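Erythrocyte binding antigen 140 (Plasmodium falciparum, PDB 4GF2) probably binds a receptor on the host red blood cell during parasite invasion, a task of the erythrocyte-binding region with two Duffy-binding-like domains that makes up this chain. Local coordinates at residues 287-291 with 373-377; 316-320 with 378-382; 344-350 with 397-402; 368-373 with 452-457. The protein carries 3 engineered substitutions. One frame throughout, in Å; residues are numbered along the deposited sequence.

Interaction 1 (287-291 with 373-377)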
loop_
_atom_site.group_PDB
_atom_site.type_symbol
_atom_site.label_atom_id
_atom_site.label_comp_id
_atom_site.label_asym_id
_atom_site.label_seq_id
_atom_site.Cartn_x
_atom_site.Cartn_y
_atom_site.Cartn_z
ATOM N N ILE A 287 -4.177 12.697 4.372
ATOM C CA ILE A 287 -5.572 12.897 4.759
ATOM C C ILE A 287 -6.210 11.578 5.195
ATOM O O ILE A 287 -6.991 11.541 6.146
ATOM C CB ILE A 287 -6.408 13.523 3.625
ATOM C CG1 ILE A 287 -5.775 14.839 3.167
ATOM C CG2 ILE A 287 -7.832 13.773 4.101
ATOM C CD1 ILE A 287 -6.623 15.630 2.183
ATOM N N ILE A 288 -5.872 10.497 4.504
ATOM C CA ILE A 288 -6.403 9.191 4.862
ATOM C C ILE A 288 -6.050 8.876 6.310
ATOM O O ILE A 288 -6.869 8.343 7.059
ATOM C CB ILE A 288 -5.852 8.083 3.953
ATOM C CG1 ILE A 288 -6.400 8.239 2.533
ATOM C CG2 ILE A 288 -6.237 6.712 4.493
ATOM C CD1 ILE A 288 -5.723 7.343 1.506
ATOM N N LYS A 289 -4.828 9.217 6.700
ATOM C CA LYS A 289 -4.356 8.926 8.047
ATOM C C LYS A 289 -5.108 9.767 9.068
ATOM O O LYS A 289 -5.404 9.302 10.166
ATOM C CB LYS A 289 -2.854 9.171 8.158
ATOM C CG LYS A 289 -2.004 8.110 7.486
ATOM C CD LYS A 289 -0.525 8.339 7.764
ATOM C CE LYS A 289 0.351 7.333 7.032
ATOM N NZ LYS A 289 1.799 7.520 7.351
ATOM N N SER A 290 -5.418 11.005 8.698
ATOM C CA SER A 290 -6.190 11.886 9.565
ATOM C C SER A 290 -7.596 11.330 9.773
ATOM O O SER A 290 -8.083 11.257 10.902
ATOM C CB SER A 290 -6.268 13.290 8.965
ATOM O OG SER A 290 -7.005 14.160 9.807
ATOM N N PHE A 291 -8.235 10.929 8.675
ATOM C CA PHE A 291 -9.603 10.420 8.706
ATOM C C PHE A 291 -9.734 9.074 9.415
ATOM O O PHE A 291 -10.789 8.759 9.962
ATOM C CB PHE A 291 -10.147 10.287 7.281
ATOM C CG PHE A 291 -10.767 11.546 6.745
ATOM C CD1 PHE A 291 -9.998 12.673 6.515
ATOM C CD2 PHE A 291 -12.119 11.594 6.457
ATOM C CE1 PHE A 291 -10.570 13.830 6.016
ATOM C CE2 PHE A 291 -12.697 12.748 5.959
ATOM C CZ PHE A 291 -11.922 13.865 5.736
ATOM N N ILE A 373 -12.846 10.340 0.233
ATOM C CA ILE A 373 -12.756 11.445 1.175
ATOM C C ILE A 373 -13.196 12.759 0.527
ATOM O O ILE A 373 -14.050 13.465 1.063
ATOM C CB ILE A 373 -11.335 11.566 1.755
ATOM C CG1 ILE A 373 -11.100 10.440 2.762
ATOM C CG2 ILE A 373 -11.136 12.912 2.439
ATOM C CD1 ILE A 373 -9.672 10.308 3.226
ATOM N N TYR A 374 -12.635 13.077 -0.634
ATOM C CA TYR A 374 -12.971 14.324 -1.311
ATOM C C TYR A 374 -14.435 14.358 -1.727
ATOM O O TYR A 374 -15.094 15.385 -1.597
ATOM C CB TYR A 374 -12.053 14.558 -2.512
ATOM C CG TYR A 374 -10.620 14.789 -2.101
ATOM C CD1 TYR A 374 -10.280 15.859 -1.287
ATOM C CD2 TYR A 374 -9.608 13.931 -2.513
ATOM C CE1 TYR A 374 -8.973 16.076 -0.897
ATOM C CE2 TYR A 374 -8.297 14.134 -2.123
ATOM C CZ TYR A 374 -7.988 15.209 -1.315
ATOM O OH TYR A 374 -6.686 15.416 -0.932
ATOM N N GLU A 375 -14.954 13.238 -2.214
ATOM C CA GLU A 375 -16.366 13.175 -2.558
ATOM C C GLU A 375 -17.198 13.555 -1.337
ATOM O O GLU A 375 -18.128 14.352 -1.434
ATOM C CB GLU A 375 -16.750 11.780 -3.048
ATOM C CG GLU A 375 -18.234 11.612 -3.351
ATOM C CD GLU A 375 -18.709 12.487 -4.496
ATOM O OE1 GLU A 375 -17.862 13.124 -5.159
ATOM O OE2 GLU A 375 -19.934 12.534 -4.742
ATOM N N ALA A 376 -16.846 12.997 -0.183
ATOM C CA ALA A 376 -17.587 13.271 1.043
ATOM C C ALA A 376 -17.485 14.743 1.410
ATOM O O ALA A 376 -18.492 15.393 1.687
ATOM C CB ALA A 376 -17.078 12.405 2.182
ATOM N N GLN A 377 -16.266 15.269 1.409
ATOM C CA GLN A 377 -16.049 16.666 1.758
ATOM C C GLN A 377 -16.801 17.586 0.802
ATOM O O GLN A 377 -17.488 18.509 1.233
ATOM C CB GLN A 377 -14.561 17.006 1.729
ATOM C CG GLN A 377 -13.766 16.483 2.908
ATOM C CD GLN A 377 -12.296 16.838 2.797
ATOM O OE1 GLN A 377 -11.728 16.817 1.707
ATOM N NE2 GLN A 377 -11.677 17.182 3.924
#

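Interaction 2 (316-320 with 378-382)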
loop_
_atom_site.group_PDB
_atom_site.type_symbol
_atom_site.label_atom_id
_atom_site.label_comp_id
_atom_site.label_asym_id
_atom_site.label_seq_id
_atom_site.Cartn_x
_atom_site.Cartn_y
_atom_site.Cartn_z
ATOM N N CYS A 316 -9.949 16.825 -8.525
ATOM C CA CYS A 316 -11.364 17.136 -8.362
ATOM C C CYS A 316 -11.570 18.603 -7.992
ATOM O O CYS A 316 -10.623 19.309 -7.661
ATOM C CB CYS A 316 -11.984 16.237 -7.296
ATOM S SG CYS A 316 -12.001 14.496 -7.740
ATOM N N ASN A 317 -12.819 19.051 -8.042
ATOM C CA ASN A 317 -13.142 20.434 -7.728
ATOM C C ASN A 317 -14.483 20.509 -7.008
ATOM O O ASN A 317 -15.222 19.525 -6.954
ATOM C CB ASN A 317 -13.181 21.265 -9.011
ATOM C CG ASN A 317 -13.114 22.758 -8.745
ATOM O OD1 ASN A 317 -12.389 23.214 -7.859
ATOM N ND2 ASN A 317 -13.874 23.528 -9.513
ATOM N N TYR A 318 -14.786 21.678 -6.447
ATOM C CA TYR A 318 -16.063 21.913 -5.781
ATOM C C TYR A 318 -17.228 21.589 -6.709
ATOM O O TYR A 318 -17.134 21.781 -7.919
ATOM C CB TYR A 318 -16.166 23.371 -5.333
ATOM C CG TYR A 318 -15.194 23.764 -4.242
ATOM C CD1 TYR A 318 -15.490 23.532 -2.905
ATOM C CD2 TYR A 318 -13.987 24.380 -4.545
ATOM C CE1 TYR A 318 -14.609 23.896 -1.901
ATOM C CE2 TYR A 318 -13.099 24.748 -3.549
ATOM C CZ TYR A 318 -13.416 24.503 -2.230
ATOM O OH TYR A 318 -12.537 24.866 -1.235
ATOM N N LYS A 319 -18.325 21.098 -6.137
ATOM C CA LYS A 319 -19.553 20.912 -6.899
ATOM C C LYS A 319 -20.048 22.294 -7.290
ATOM O O LYS A 319 -20.193 23.166 -6.435
ATOM C CB LYS A 319 -20.622 20.192 -6.069
ATOM C CG LYS A 319 -20.144 18.928 -5.369
ATOM C CD LYS A 319 -19.647 17.887 -6.345
ATOM C CE LYS A 319 -19.131 16.662 -5.609
ATOM N NZ LYS A 319 -18.682 15.585 -6.532
ATOM N N SER A 320 -20.290 22.505 -8.579
ATOM C CA SER A 320 -20.688 23.822 -9.065
ATOM C C SER A 320 -22.064 24.207 -8.541
ATOM O O SER A 320 -22.921 23.349 -8.323
ATOM C CB SER A 320 -20.692 23.855 -10.593
ATOM O OG SER A 320 -21.726 23.042 -11.112
ATOM N N LEU A 378 -16.663 17.331 -0.495
ATOM C CA LEU A 378 -17.316 18.151 -1.508
ATOM C C LEU A 378 -18.827 18.133 -1.352
ATOM O O LEU A 378 -19.483 19.169 -1.470
ATOM C CB LEU A 378 -16.943 17.671 -2.902
ATOM C CG LEU A 378 -15.480 17.882 -3.259
ATOM C CD1 LEU A 378 -15.169 17.226 -4.584
ATOM C CD2 LEU A 378 -15.174 19.358 -3.304
ATOM N N LEU A 379 -19.375 16.950 -1.095
ATOM C CA LEU A 379 -20.801 16.812 -0.844
ATOM C C LEU A 379 -21.187 17.581 0.410
ATOM O O LEU A 379 -22.151 18.345 0.409
ATOM C CB LEU A 379 -21.182 15.340 -0.694
ATOM C CG LEU A 379 -21.181 14.514 -1.984
ATOM C CD1 LEU A 379 -21.410 13.050 -1.665
ATOM C CD2 LEU A 379 -22.235 15.020 -2.958
ATOM N N LYS A 380 -20.429 17.378 1.481
ATOM C CA LYS A 380 -20.692 18.068 2.736
ATOM C C LYS A 380 -20.691 19.574 2.520
ATOM O O LYS A 380 -21.518 20.289 3.084
ATOM C CB LYS A 380 -19.648 17.693 3.788
ATOM C CG LYS A 380 -19.780 18.456 5.100
ATOM C CD LYS A 380 -21.158 18.280 5.719
ATOM C CE LYS A 380 -21.265 18.986 7.064
ATOM N NZ LYS A 380 -20.394 18.363 8.098
ATOM N N TYR A 381 -19.764 20.050 1.696
ATOM C CA TYR A 381 -19.642 21.477 1.438
ATOM C C TYR A 381 -20.833 21.997 0.638
ATOM O O TYR A 381 -21.315 23.105 0.873
ATOM C CB TYR A 381 -18.343 21.777 0.691
ATOM C CG TYR A 381 -18.144 23.248 0.409
ATOM C CD1 TYR A 381 -17.683 24.108 1.398
ATOM C CD2 TYR A 381 -18.422 23.779 -0.843
ATOM C CE1 TYR A 381 -17.501 25.455 1.146
ATOM C CE2 TYR A 381 -18.244 25.124 -1.103
ATOM C CZ TYR A 381 -17.785 25.958 -0.107
ATOM O OH TYR A 381 -17.605 27.297 -0.364
ATOM N N LYS A 382 -21.310 21.189 -0.304
ATOM C CA LYS A 382 -22.409 21.595 -1.170
ATOM C C LYS A 382 -23.725 21.627 -0.408
ATOM O O LYS A 382 -24.541 22.526 -0.603
ATOM C CB LYS A 382 -22.526 20.646 -2.366
ATOM C CG LYS A 382 -23.654 20.991 -3.330
ATOM C CD LYS A 382 -23.463 22.377 -3.931
ATOM C CE LYS A 382 -24.627 22.774 -4.824
ATOM N NZ LYS A 382 -24.773 21.870 -5.997
HETATM O O HOH W 1 -18.167 20.999 -3.250
#

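Interaction 3 (344-350 with 397-402)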
loop_
_atom_site.group_PDB
_atom_site.type_symbol
_atom_site.label_atom_id
_atom_site.label_comp_id
_atom_site.label_asym_id
_atom_site.label_seq_id
_atom_site.Cartn_x
_atom_site.Cartn_y
_atom_site.Cartn_z
ATOM N N ARG A 344 -25.334 14.076 -9.440
ATOM C CA ARG A 344 -24.338 13.700 -8.450
ATOM C C ARG A 344 -23.378 12.649 -9.012
ATOM O O ARG A 344 -22.178 12.699 -8.760
ATOM C CB ARG A 344 -25.040 13.171 -7.195
ATOM C CG ARG A 344 -24.114 12.718 -6.078
ATOM C CD ARG A 344 -24.865 11.862 -5.066
ATOM N NE ARG A 344 -25.636 10.813 -5.728
ATOM C CZ ARG A 344 -25.108 9.727 -6.285
ATOM N NH1 ARG A 344 -23.793 9.525 -6.263
ATOM N NH2 ARG A 344 -25.898 8.840 -6.871
ATOM N N ARG A 345 -23.907 11.705 -9.784
ATOM C CA ARG A 345 -23.085 10.653 -10.379
ATOM C C ARG A 345 -22.232 11.198 -11.520
ATOM O O ARG A 345 -21.104 10.751 -11.736
ATOM C CB ARG A 345 -23.967 9.508 -10.879
ATOM C CG ARG A 345 -23.238 8.461 -11.720
ATOM C CD ARG A 345 -22.159 7.741 -10.930
ATOM N NE ARG A 345 -21.429 6.781 -11.759
ATOM C CZ ARG A 345 -20.370 7.077 -12.506
ATOM N NH1 ARG A 345 -19.891 8.313 -12.546
ATOM N NH2 ARG A 345 -19.782 6.132 -13.220
ATOM N N GLN A 346 -22.780 12.165 -12.248
ATOM C CA GLN A 346 -22.086 12.786 -13.368
ATOM C C GLN A 346 -20.879 13.588 -12.902
ATOM O O GLN A 346 -19.947 13.815 -13.669
ATOM C CB GLN A 346 -23.035 13.718 -14.125
ATOM C CG GLN A 346 -24.243 13.030 -14.731
ATOM C CD GLN A 346 -25.222 14.010 -15.350
ATOM O OE1 GLN A 346 -24.825 15.002 -15.961
ATOM N NE2 GLN A 346 -26.510 13.737 -15.191
ATOM N N THR A 347 -20.909 14.026 -11.648
ATOM C CA THR A 347 -19.857 14.885 -11.111
ATOM C C THR A 347 -19.094 14.215 -9.966
ATOM O O THR A 347 -18.386 14.879 -9.215
ATOM C CB THR A 347 -20.439 16.215 -10.609
ATOM O OG1 THR A 347 -21.270 15.979 -9.466
ATOM C CG2 THR A 347 -21.259 16.888 -11.703
ATOM N N LEU A 348 -19.241 12.900 -9.845
ATOM C CA LEU A 348 -18.560 12.127 -8.806
ATOM C C LEU A 348 -17.038 12.238 -8.914
ATOM O O LEU A 348 -16.469 12.114 -9.996
ATOM C CB LEU A 348 -18.977 10.659 -8.912
ATOM C CG LEU A 348 -18.328 9.655 -7.961
ATOM C CD1 LEU A 348 -18.786 9.881 -6.537
ATOM C CD2 LEU A 348 -18.642 8.239 -8.407
ATOM N N CYS A 349 -16.384 12.467 -7.779
ATOM C CA CYS A 349 -14.932 12.589 -7.746
ATOM C C CYS A 349 -14.246 11.228 -7.748
ATOM O O CYS A 349 -14.398 10.441 -6.816
ATOM C CB CYS A 349 -14.493 13.382 -6.515
ATOM S SG CYS A 349 -12.710 13.349 -6.226
ATOM N N LEU A 350 -13.488 10.967 -8.808
ATOM C CA LEU A 350 -12.699 9.748 -8.918
ATOM C C LEU A 350 -11.216 10.054 -9.107
ATOM O O LEU A 350 -10.371 9.176 -8.972
ATOM C CB LEU A 350 -13.205 8.906 -10.088
ATOM C CG LEU A 350 -14.646 8.405 -9.959
ATOM C CD1 LEU A 350 -15.057 7.674 -11.223
ATOM C CD2 LEU A 350 -14.800 7.502 -8.743
ATOM N N ASN A 397 -25.454 7.662 -1.188
ATOM C CA ASN A 397 -25.656 7.601 -2.636
ATOM C C ASN A 397 -24.327 7.457 -3.380
ATOM O O ASN A 397 -24.160 6.551 -4.201
ATOM C CB ASN A 397 -26.407 8.838 -3.143
ATOM C CG ASN A 397 -27.889 8.816 -2.792
ATOM O OD1 ASN A 397 -28.469 7.758 -2.538
ATOM N ND2 ASN A 397 -28.511 9.991 -2.793
ATOM N N SER A 398 -23.378 8.339 -3.089
ATOM C CA SER A 398 -22.081 8.296 -3.761
ATOM C C SER A 398 -21.253 7.100 -3.296
ATOM O O SER A 398 -20.522 6.496 -4.077
ATOM C CB SER A 398 -21.316 9.600 -3.542
ATOM O OG SER A 398 -21.900 10.645 -4.302
ATOM N N TYR A 399 -21.378 6.757 -2.022
ATOM C CA TYR A 399 -20.745 5.559 -1.494
ATOM C C TYR A 399 -21.159 4.331 -2.303
ATOM O O TYR A 399 -20.320 3.533 -2.720
ATOM C CB TYR A 399 -21.134 5.365 -0.031
ATOM C CG TYR A 399 -20.719 4.030 0.532
ATOM C CD1 TYR A 399 -19.379 3.712 0.683
ATOM C CD2 TYR A 399 -21.666 3.089 0.917
ATOM C CE1 TYR A 399 -18.988 2.495 1.198
ATOM C CE2 TYR A 399 -21.283 1.868 1.437
ATOM C CZ TYR A 399 -19.941 1.577 1.574
ATOM O OH TYR A 399 -19.545 0.367 2.091
ATOM N N ALA A 400 -22.462 4.186 -2.521
ATOM C CA ALA A 400 -22.996 3.039 -3.247
ATOM C C ALA A 400 -22.572 3.060 -4.717
ATOM O O ALA A 400 -22.329 2.013 -5.314
ATOM C CB ALA A 400 -24.506 3.008 -3.133
ATOM N N ASP A 401 -22.496 4.249 -5.305
ATOM C CA ASP A 401 -22.058 4.372 -6.687
ATOM C C ASP A 401 -20.607 3.927 -6.808
ATOM O O ASP A 401 -20.227 3.272 -7.778
ATOM C CB ASP A 401 -22.204 5.808 -7.188
ATOM C CG ASP A 401 -23.624 6.150 -7.595
ATOM O OD1 ASP A 401 -24.429 5.224 -7.832
ATOM O OD2 ASP A 401 -23.933 7.354 -7.697
ATOM N N LEU A 402 -19.796 4.286 -5.820
ATOM C CA LEU A 402 -18.397 3.885 -5.817
ATOM C C LEU A 402 -18.308 2.370 -5.786
ATOM O O LEU A 402 -17.534 1.768 -6.532
ATOM C CB LEU A 402 -17.666 4.479 -4.618
ATOM C CG LEU A 402 -17.409 5.982 -4.690
ATOM C CD1 LEU A 402 -16.952 6.516 -3.342
ATOM C CD2 LEU A 402 -16.381 6.288 -5.761
#

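Interaction 4 (368-373 with 452-457)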
loop_
_atom_site.group_PDB
_atom_site.type_symbol
_atom_site.label_atom_id
_atom_site.label_comp_id
_atom_site.label_asym_id
_atom_site.label_seq_id
_atom_site.Cartn_x
_atom_site.Cartn_y
_atom_site.Cartn_z
ATOM N N LEU A 368 -8.422 5.100 -3.934
ATOM C CA LEU A 368 -9.856 4.956 -3.732
ATOM C C LEU A 368 -10.305 5.730 -2.502
ATOM O O LEU A 368 -11.309 6.437 -2.530
ATOM C CB LEU A 368 -10.224 3.484 -3.580
ATOM C CG LEU A 368 -11.696 3.236 -3.264
ATOM C CD1 LEU A 368 -12.562 3.860 -4.343
ATOM C CD2 LEU A 368 -11.971 1.747 -3.133
ATOM N N LEU A 369 -9.554 5.593 -1.419
ATOM C CA LEU A 369 -9.882 6.282 -0.184
ATOM C C LEU A 369 -9.792 7.791 -0.382
ATOM O O LEU A 369 -10.563 8.549 0.207
ATOM C CB LEU A 369 -8.947 5.826 0.935
ATOM C CG LEU A 369 -9.053 4.341 1.284
ATOM C CD1 LEU A 369 -7.937 3.930 2.229
ATOM C CD2 LEU A 369 -10.408 4.036 1.896
ATOM N N GLY A 370 -8.850 8.224 -1.212
ATOM C CA GLY A 370 -8.700 9.636 -1.512
ATOM C C GLY A 370 -9.948 10.176 -2.181
ATOM O O GLY A 370 -10.526 11.177 -1.752
ATOM N N ALA A 371 -10.371 9.500 -3.240
ATOM C CA ALA A 371 -11.575 9.892 -3.953
ATOM C C ALA A 371 -12.774 9.910 -3.007
ATOM O O ALA A 371 -13.595 10.828 -3.048
ATOM C CB ALA A 371 -11.824 8.949 -5.112
ATOM N N SER A 372 -12.869 8.895 -2.155
ATOM C CA SER A 372 -13.984 8.774 -1.222
ATOM C C SER A 372 -14.019 9.948 -0.251
ATOM O O SER A 372 -15.087 10.488 0.059
ATOM C CB SER A 372 -13.881 7.467 -0.439
ATOM O OG SER A 372 -13.969 6.345 -1.299
ATOM N N ILE A 373 -12.846 10.340 0.233
ATOM C CA ILE A 373 -12.756 11.445 1.175
ATOM C C ILE A 373 -13.196 12.759 0.527
ATOM O O ILE A 373 -14.050 13.465 1.063
ATOM C CB ILE A 373 -11.335 11.566 1.755
ATOM C CG1 ILE A 373 -11.100 10.440 2.762
ATOM C CG2 ILE A 373 -11.136 12.912 2.439
ATOM C CD1 ILE A 373 -9.672 10.308 3.226
ATOM N N ASN A 452 -13.666 0.457 5.461
ATOM C CA ASN A 452 -12.807 1.630 5.544
ATOM C C ASN A 452 -13.309 2.767 4.660
ATOM O O ASN A 452 -13.218 3.937 5.026
ATOM C CB ASN A 452 -11.370 1.271 5.162
ATOM C CG ASN A 452 -10.605 0.635 6.305
ATOM O OD1 ASN A 452 -10.840 0.943 7.474
ATOM N ND2 ASN A 452 -9.678 -0.256 5.972
ATOM N N VAL A 453 -13.842 2.423 3.494
ATOM C CA VAL A 453 -14.365 3.434 2.590
ATOM C C VAL A 453 -15.484 4.194 3.294
ATOM O O VAL A 453 -15.535 5.422 3.252
ATOM C CB VAL A 453 -14.896 2.816 1.283
ATOM C CG1 VAL A 453 -15.632 3.864 0.456
ATOM C CG2 VAL A 453 -13.754 2.209 0.484
ATOM N N TRP A 454 -16.374 3.464 3.952
ATOM C CA TRP A 454 -17.468 4.105 4.663
ATOM C C TRP A 454 -16.961 4.902 5.861
ATOM O O TRP A 454 -17.504 5.956 6.188
ATOM C CB TRP A 454 -18.505 3.089 5.134
ATOM C CG TRP A 454 -19.571 3.750 5.933
ATOM C CD1 TRP A 454 -19.791 3.627 7.272
ATOM C CD2 TRP A 454 -20.546 4.678 5.448
ATOM N NE1 TRP A 454 -20.853 4.411 7.648
ATOM C CE2 TRP A 454 -21.335 5.065 6.546
ATOM C CE3 TRP A 454 -20.832 5.213 4.190
ATOM C CZ2 TRP A 454 -22.390 5.961 6.423
ATOM C CZ3 TRP A 454 -21.879 6.101 4.071
ATOM C CH2 TRP A 454 -22.646 6.467 5.180
ATOM N N LYS A 455 -15.926 4.387 6.520
ATOM C CA LYS A 455 -15.346 5.068 7.672
ATOM C C LYS A 455 -14.900 6.481 7.317
ATOM O O LYS A 455 -15.206 7.430 8.038
ATOM C CB LYS A 455 -14.158 4.279 8.230
ATOM C CG LYS A 455 -14.544 3.194 9.222
ATOM C CD LYS A 455 -13.325 2.445 9.741
ATOM C CE LYS A 455 -13.716 1.433 10.804
ATOM N NZ LYS A 455 -12.549 0.658 11.301
ATOM N N VAL A 456 -14.178 6.623 6.208
ATOM C CA VAL A 456 -13.636 7.926 5.837
ATOM C C VAL A 456 -14.723 8.860 5.314
ATOM O O VAL A 456 -14.659 10.070 5.529
ATOM C CB VAL A 456 -12.485 7.819 4.797
ATOM C CG1 VAL A 456 -11.350 6.967 5.344
ATOM C CG2 VAL A 456 -12.983 7.263 3.478
ATOM N N MET A 457 -15.726 8.307 4.638
ATOM C CA MET A 457 -16.805 9.126 4.096
ATOM C C MET A 457 -17.748 9.582 5.197
ATOM O O MET A 457 -18.307 10.673 5.130
ATOM C CB MET A 457 -17.592 8.357 3.034
ATOM C CG MET A 457 -16.808 8.064 1.764
ATOM S SD MET A 457 -17.856 7.366 0.471
ATOM C CE MET A 457 -18.747 8.816 -0.078
#

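Interaction 1 (287-291 with 373-377)
Helix 361-382 belongs to the second Duffy-binding-like (DBL) domain, a helical fold, and the short helix 285-293 lies across it. The two segment axes cross at 66° and come no nearer than 12.2 Å, so the gap is bridged mainly by side chains. Ile373 does most of this work. Its CB points toward the short helix. Ile373 CD1 meets Ile288, 3.8 Å from Ile288 CA and 3.9 Å from Ile288 CG1; Ile373 CG2 makes the closest contact to Ile287, 3.8 Å from Ile287 CG2, and a CH-pi contact over one face of the Phe291 ring, 3.8 Å from its centroid. Val456 of helix 435-457 touches both Ile373 and Phe291, which closes this apolar cluster from a third helix. Tyr374 leaves its own helix sideways, yet its far end comes back to meet Ile287, whose CD1 is 3.8 Å from Tyr374 CZ; the phenol oxygen has its hydrogen-bond partner in the carbonyl of Tyr283, just ahead of the short helix. One turn on from Ile373, Gln377 points toward Phe291. Its amide is hydrogen-bonded to the Ala303 carbonyl, and Gln377 NE2 lies at the Phe291 ring edge, 3.8 Å from Phe291 CZ.

Interaction 2 (316-320 with 378-382)
This is a partly buried loop-on-helix contact: the irregular segment 316-320, which follows helix 308-314, runs past the C-terminal end of helix 361-382. Leu378 is the apolar centre, with its side chain pressed into the loop backbone. Leu378 CD1 approaches Asn317 O to 3.3 Å and Cys316 CB to 4.3 Å, and Leu378 CD2 lies 3.7 Å from Tyr318 CA. Next to it, the rings of Tyr318 and Tyr381 meet obliquely, with centroids 5.0 Å apart, planes at 54° and a closest approach of 3.6 Å between Tyr318 CD1 and Tyr381 CD2. The DBL fold is a helical one braced by disulfides, and one of them, Cys316-Cys349, ties the start of this loop to the segment that follows helix 343-346. Lys319 lays its aliphatic part along the helix, Lys319 CE being 3.6 Å from Leu378 CB, and carries its ammonium group on to a salt bridge with Glu375 and a hydrogen bond to the Thr347 carbonyl. Polar links between the two segments are sparse. A water accepts from Lys319 N and donates to Leu378 O, at 2.9 Å from each, thus joining loop and helix backbones. Farther along, Lys382 NZ makes a weak hydrogen bond of 3.3 Å to Ser320 O.

Interaction 3 (344-350 with 397-402)
A buried arginine-aspartate pair joins two parts of the helical DBL core here, the end of the short helix 343-346 and the long helix 388-407. Arg344 extends toward the long helix and lays a face of its guanidinium over Asn397, with Arg344 NE 3.3 Å from Asn397 CB. Both terminal nitrogens, Arg344 NH1 and NH2, lie 2.6 Å from Asp401 OD2 in a salt bridge; Glu485 pairs with the NE of the same arginine, and Arg481 with the other carboxylate oxygen of Asp401. NH1 of Arg344 also donates to Ser398 OG at 2.9 Å, a hydroxyl that is hydrogen-bonded to Glu375 as well. Arg345 touches the aspartate through its CD and sends its guanidinium to Asp410 and Asp414. From Thr347, the first residue to leave the helix, the contact turns apolar. Leu348 CD2 packs 4.0 Å from Leu402 CD2, and past the disulfide-bonded Cys349 the side chain of Leu350 returns to the same methyl, with Leu350 CD2 3.6 Å from Leu402 CD2.

Interaction 4 (368-373 with 452-457)
Apolar packing accounts for most of this buried helix-helix contact. Leu369 and Val453 are level with each other near its start, with their CA atoms 6.0 Å apart and Leu369 CD2 4.1 Å from Val453 CG2; Leu368 CD2 reaches that same Val453 CG2, also at 4.1 Å. Leu369 CD2 further lies 4.4 Å from Asn452 CB and 4.4 Å from Val456 CG2, so its end rests between successive turns of the partner helix. At the other end Ile373 CG1 packs 3.6 Å from Val456 CB. The segments run in the same general direction, their axes crossing at -34° with a closest approach of 8.8 Å, as two neighbouring members of the helical core of the second DBL domain, helices 361-382 and 435-457. Helix 285-293 adds Ile288 beside Leu369 and Phe291 beside Ile373, while helix 388-407 brings Leu402 against Ser372 and Tyr399 against Val453.

A polar residue also packs into this apolar interface. The CA-to-CB bond of Ser372 points toward the partner helix, where Ser372 OG lies 3.5 Å from Val453 CG1 and Ser372 CB 4.0 Å from Val456 CG2. Where the CA atoms of Ile373 and Met457 come to 5.5 Å, Met457 CG packs 3.4 Å from Ser372 O. The one polar bond here stays within a helix, Ser372 OG donating to Leu368 O at 2.9 Å.

Helix 361-382 is the common thread: interactions 4, 1 and 2 follow one another along it, at 368-373, 373-377 and 378-382. Interactions 1 and 4 have centres about 6 Å apart and share Ile373, whereas the centres of interactions 1 and 2 are about 13 Å apart. Interaction 3 lies beside this helix, its centre about 12 Å from those of interactions 2 and 4, and is formed by segments that precede and follow it in the chain. Glu375 connects three contacts, pairing with Lys319 and Ser398, and the Cys316-Cys349 disulfide links interactions 2 and 3. All segment pairs interleave, so sequence-distant parts gather around helix 361-382 of the second DBL domain, with helix 285-293 packed against it.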